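Local atomic coordinates of N-acetylmuramoyl-L-alanine amidase (Mycobacteroides abscessus, PDB entry 7AGL), a protein that probably cleaves the amide bond between N-acetylmuramic acid and L-alanine in peptidoglycan, as a zinc-dependent amidase acting on the cell wall. Residues A[54-57]-A[58-62]; A[139-142]-A[143-147]. All blocks are in the same frame, centred on the assembly; numbering follows the deposited sequence.

Contact 1 (A[54-57]-A[58-62]); sequences FTWN and TVLLI
Thr58 lays its hydroxyl over one face of the Phe54 ring, OG1 coming within 3.3 Å of CE1 and offset toward the rim; the buried ring also lies on Tyr49 and Ala107. Two residues on, the Trp56 indole takes Leu60 on a face: CD1 makes a CH-pi contact 4.0 Å from the centroid of the five-membered ring, while CD2 rests 4.0 Å from CZ2. A partly exposed helix side suits a broad indole whose face branched leucine methyls can cover. Both rings reach their partners because CG stands anti to the backbone N (chi1 173° in Trp56). All this belongs to helix 51-68, whose first residue, Glu51, is a zinc ligand, and the pairs are i to i+4 neighbours. The threonine hydroxyl suits a buried turn because the backbone satisfies it: OG1 donates to Phe54 O at 2.9 Å, and Thr58 N reaches the same oxygen from the opposite face of the carbonyl plane. Val59, beta-branched and compact, fits against Leu12 and Pro14 of strand 9-14, its amide bonded to Thr55 O at 2.9 Å. Thr55 turns its hydroxyl out of the contact to Gly15 O, next to the zinc ligand His16. Leu61 meets Ala204 of helix 197-215.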
# COMPACT_ATOMS: atom_id res chain seq x y z
N PHE A 54 8.29 -2.97 8.09
CA PHE A 54 7.35 -1.90 8.38
C PHE A 54 5.98 -2.18 7.79
O PHE A 54 4.94 -1.99 8.46
CB PHE A 54 7.89 -0.56 7.84
CG PHE A 54 6.82 0.51 7.78
CD1 PHE A 54 6.40 1.17 8.95
CD2 PHE A 54 6.22 0.85 6.56
CE1 PHE A 54 5.42 2.12 8.91
CE2 PHE A 54 5.23 1.81 6.52
CZ PHE A 54 4.83 2.46 7.68
N THR A 55 5.93 -2.62 6.53
CA THR A 55 4.63 -2.80 5.88
C THR A 55 3.91 -3.99 6.51
O THR A 55 2.70 -3.94 6.76
CB THR A 55 4.78 -2.99 4.36
OG1 THR A 55 5.49 -4.21 4.07
CG2 THR A 55 5.51 -1.80 3.70
N TRP A 56 4.65 -5.06 6.81
CA TRP A 56 4.07 -6.22 7.49
C TRP A 56 3.41 -5.82 8.81
O TRP A 56 2.24 -6.11 9.05
CB TRP A 56 5.17 -7.25 7.72
CG TRP A 56 4.78 -8.43 8.55
CD1 TRP A 56 5.23 -8.75 9.81
CD2 TRP A 56 3.88 -9.48 8.17
NE1 TRP A 56 4.67 -9.95 10.22
CE2 TRP A 56 3.83 -10.40 9.24
CE3 TRP A 56 3.11 -9.73 7.03
CZ2 TRP A 56 3.03 -11.55 9.20
CZ3 TRP A 56 2.31 -10.84 7.00
CH2 TRP A 56 2.29 -11.76 8.07
N ASN A 57 4.17 -5.15 9.68
CA ASN A 57 3.64 -4.83 11.00
C ASN A 57 2.51 -3.82 10.92
O ASN A 57 1.54 -3.92 11.67
CB ASN A 57 4.78 -4.35 11.88
CG ASN A 57 5.57 -5.52 12.46
OD1 ASN A 57 6.70 -5.76 12.09
ND2 ASN A 57 4.93 -6.30 13.33
N THR A 58 2.59 -2.86 10.00
CA THR A 58 1.48 -1.92 9.88
C THR A 58 0.23 -2.60 9.36
O THR A 58 -0.87 -2.33 9.85
CB THR A 58 1.89 -0.74 9.00
OG1 THR A 58 3.05 -0.14 9.59
CG2 THR A 58 0.75 0.30 8.94
N VAL A 59 0.37 -3.50 8.38
CA VAL A 59 -0.79 -4.24 7.87
C VAL A 59 -1.41 -5.09 8.98
O VAL A 59 -2.64 -5.19 9.07
CB VAL A 59 -0.41 -5.07 6.64
CG1 VAL A 59 -1.45 -6.17 6.38
CG2 VAL A 59 -0.28 -4.12 5.42
N LEU A 60 -0.60 -5.72 9.83
CA LEU A 60 -1.18 -6.51 10.92
C LEU A 60 -2.08 -5.64 11.81
O LEU A 60 -3.14 -6.09 12.26
CB LEU A 60 -0.10 -7.18 11.77
CG LEU A 60 0.77 -8.22 11.06
CD1 LEU A 60 1.73 -8.84 12.06
CD2 LEU A 60 -0.09 -9.29 10.42
N LEU A 61 -1.66 -4.40 12.05
CA LEU A 61 -2.47 -3.51 12.88
C LEU A 61 -3.73 -3.07 12.16
O LEU A 61 -4.81 -2.99 12.76
CB LEU A 61 -1.63 -2.30 13.31
CG LEU A 61 -0.40 -2.61 14.16
CD1 LEU A 61 0.43 -1.35 14.32
CD2 LEU A 61 -0.81 -3.17 15.53
N ILE A 62 -3.62 -2.77 10.85
CA ILE A 62 -4.80 -2.46 10.05
C ILE A 62 -5.80 -3.61 10.10
O ILE A 62 -7.00 -3.41 10.33
CB ILE A 62 -4.41 -2.12 8.60
CG1 ILE A 62 -3.57 -0.85 8.55
CG2 ILE A 62 -5.66 -1.94 7.76
CD1 ILE A 62 -2.89 -0.64 7.21

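Contact 2 (A[139-142]-A[143-147]); sequences KTMR and DSLQA
Arg142 and Asp143, neighbours in sequence, carry the polar side of this contact through a salt bridge, NE to OD1 at 2.9 Å. Bends at chi2 (-85°) and chi3 fold the arginine back until its guanidinium lies beside the carboxylate, the two planes 16° apart. The planes are nearly parallel but not level: NE meets OD1 from above the carboxylate plane, and the N-H...O angle is 145°. Water 1 closes a second link, lying in plane at the guanidinium edge, where it accepts from NH2 at 2.9 Å, and donating to Asp143 OD2 at 2.7 Å. NH1 turns elsewhere, to Gly159 O, so a long, many-handed side chain suits this place, tying the helix to the segment that leads into strand 161-164. Asp143 suits the exposed side, where the arginine and the water probably offset its charge. Met141 and Leu145, one turn apart, form the apolar counterpart. CG of the methionine lies 4.0 Å from Leu145 CD1, and its bent chain sets SD 4.0 Å from Leu145 CG, a flexible thioether fitted to a branched partner. Regular i to i+4 bonds run beneath, including Leu145 N to Met141 O at 2.9 Å. Helix 132-147 is the crossover of a beta-alpha-beta unit between strands 118-122 and 161-164; Met141 and Leu145 rest on Val180 of strand 177-184, Thr140 and Ser144 face Ala213 of helix 197-215, and Arg142 and Lys139 touch Leu161.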
# COMPACT_ATOMS: atom_id res chain seq x y z
N LYS A 139 -8.72 9.84 -3.48
CA LYS A 139 -8.96 11.15 -2.87
C LYS A 139 -9.45 11.01 -1.44
O LYS A 139 -9.05 11.77 -0.56
CB LYS A 139 -9.96 11.93 -3.72
CG LYS A 139 -9.44 12.30 -5.08
CD LYS A 139 -10.48 13.07 -5.88
CE LYS A 139 -9.96 13.42 -7.26
NZ LYS A 139 -10.89 14.32 -7.99
N THR A 140 -10.33 10.03 -1.20
CA THR A 140 -10.86 9.81 0.14
C THR A 140 -9.76 9.39 1.11
O THR A 140 -9.67 9.91 2.23
CB THR A 140 -11.96 8.75 0.09
OG1 THR A 140 -13.09 9.28 -0.63
CG2 THR A 140 -12.39 8.36 1.50
N MET A 141 -8.91 8.46 0.68
CA MET A 141 -7.75 8.04 1.47
C MET A 141 -6.82 9.22 1.76
O MET A 141 -6.41 9.43 2.91
CB MET A 141 -7.00 6.93 0.74
CG MET A 141 -5.81 6.38 1.50
SD MET A 141 -6.21 5.66 3.11
CE MET A 141 -7.06 4.15 2.70
N ARG A 142 -6.48 9.99 0.74
CA ARG A 142 -5.65 11.17 0.95
C ARG A 142 -6.28 12.11 1.97
O ARG A 142 -5.61 12.59 2.90
CB ARG A 142 -5.42 11.88 -0.39
CG ARG A 142 -4.51 13.13 -0.33
CD ARG A 142 -5.25 14.41 0.04
NE ARG A 142 -6.46 14.61 -0.78
CZ ARG A 142 -6.45 15.13 -2.00
NH1 ARG A 142 -5.31 15.49 -2.56
NH2 ARG A 142 -7.59 15.26 -2.67
N ASP A 143 -7.58 12.39 1.82
CA ASP A 143 -8.27 13.28 2.76
C ASP A 143 -8.23 12.75 4.19
O ASP A 143 -8.02 13.51 5.13
CB ASP A 143 -9.73 13.46 2.33
CG ASP A 143 -9.87 14.32 1.10
OD1 ASP A 143 -8.89 14.96 0.69
OD2 ASP A 143 -10.99 14.34 0.53
N SER A 144 -8.46 11.45 4.36
CA SER A 144 -8.48 10.86 5.70
C SER A 144 -7.10 10.85 6.33
O SER A 144 -6.96 11.10 7.54
CB SER A 144 -9.04 9.43 5.63
OG SER A 144 -10.42 9.40 5.30
N LEU A 145 -6.06 10.54 5.55
CA LEU A 145 -4.70 10.55 6.08
C LEU A 145 -4.31 11.95 6.54
O LEU A 145 -3.75 12.13 7.63
CB LEU A 145 -3.71 10.04 5.03
CG LEU A 145 -3.85 8.57 4.63
CD1 LEU A 145 -2.87 8.19 3.51
CD2 LEU A 145 -3.64 7.64 5.83
N GLN A 146 -4.62 12.96 5.72
CA GLN A 146 -4.26 14.32 6.09
C GLN A 146 -5.09 14.81 7.27
O GLN A 146 -4.58 15.53 8.14
CB GLN A 146 -4.40 15.26 4.89
CG GLN A 146 -3.98 16.69 5.22
CD GLN A 146 -3.78 17.53 3.98
OE1 GLN A 146 -4.41 17.30 2.95
NE2 GLN A 146 -2.89 18.51 4.08
N ALA A 147 -6.37 14.44 7.32
CA ALA A 147 -7.22 14.83 8.44
C ALA A 147 -6.73 14.22 9.75
O ALA A 147 -6.90 14.82 10.81
CB ALA A 147 -8.67 14.44 8.17
O HOH W 1 -10.37 15.05 -2.01

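How the contacts relate
Each contact is local to one helix, 51-68 for contact 1 and 132-147 for contact 2; their centres lie about 19 Å apart, with nearest atoms about 8 Å apart and no touch. Contact 1 is the more buried: its helix packs on strands 9-14 and 101-108, near the zinc, and its threonine hydroxyls bond to backbone oxygens. Contact 2 belongs to the crossover helix serving the other end of the mixed sheet, and divides into an apolar side against strand 177-184 and a charged, hydrated side. Aromatic faces mark the first, an ion pair with a water link the second. Helix 197-215 meets both, through Ala204 and Val207 at contact 1 and Ala206, Ala213 and Tyr214 at contact 2.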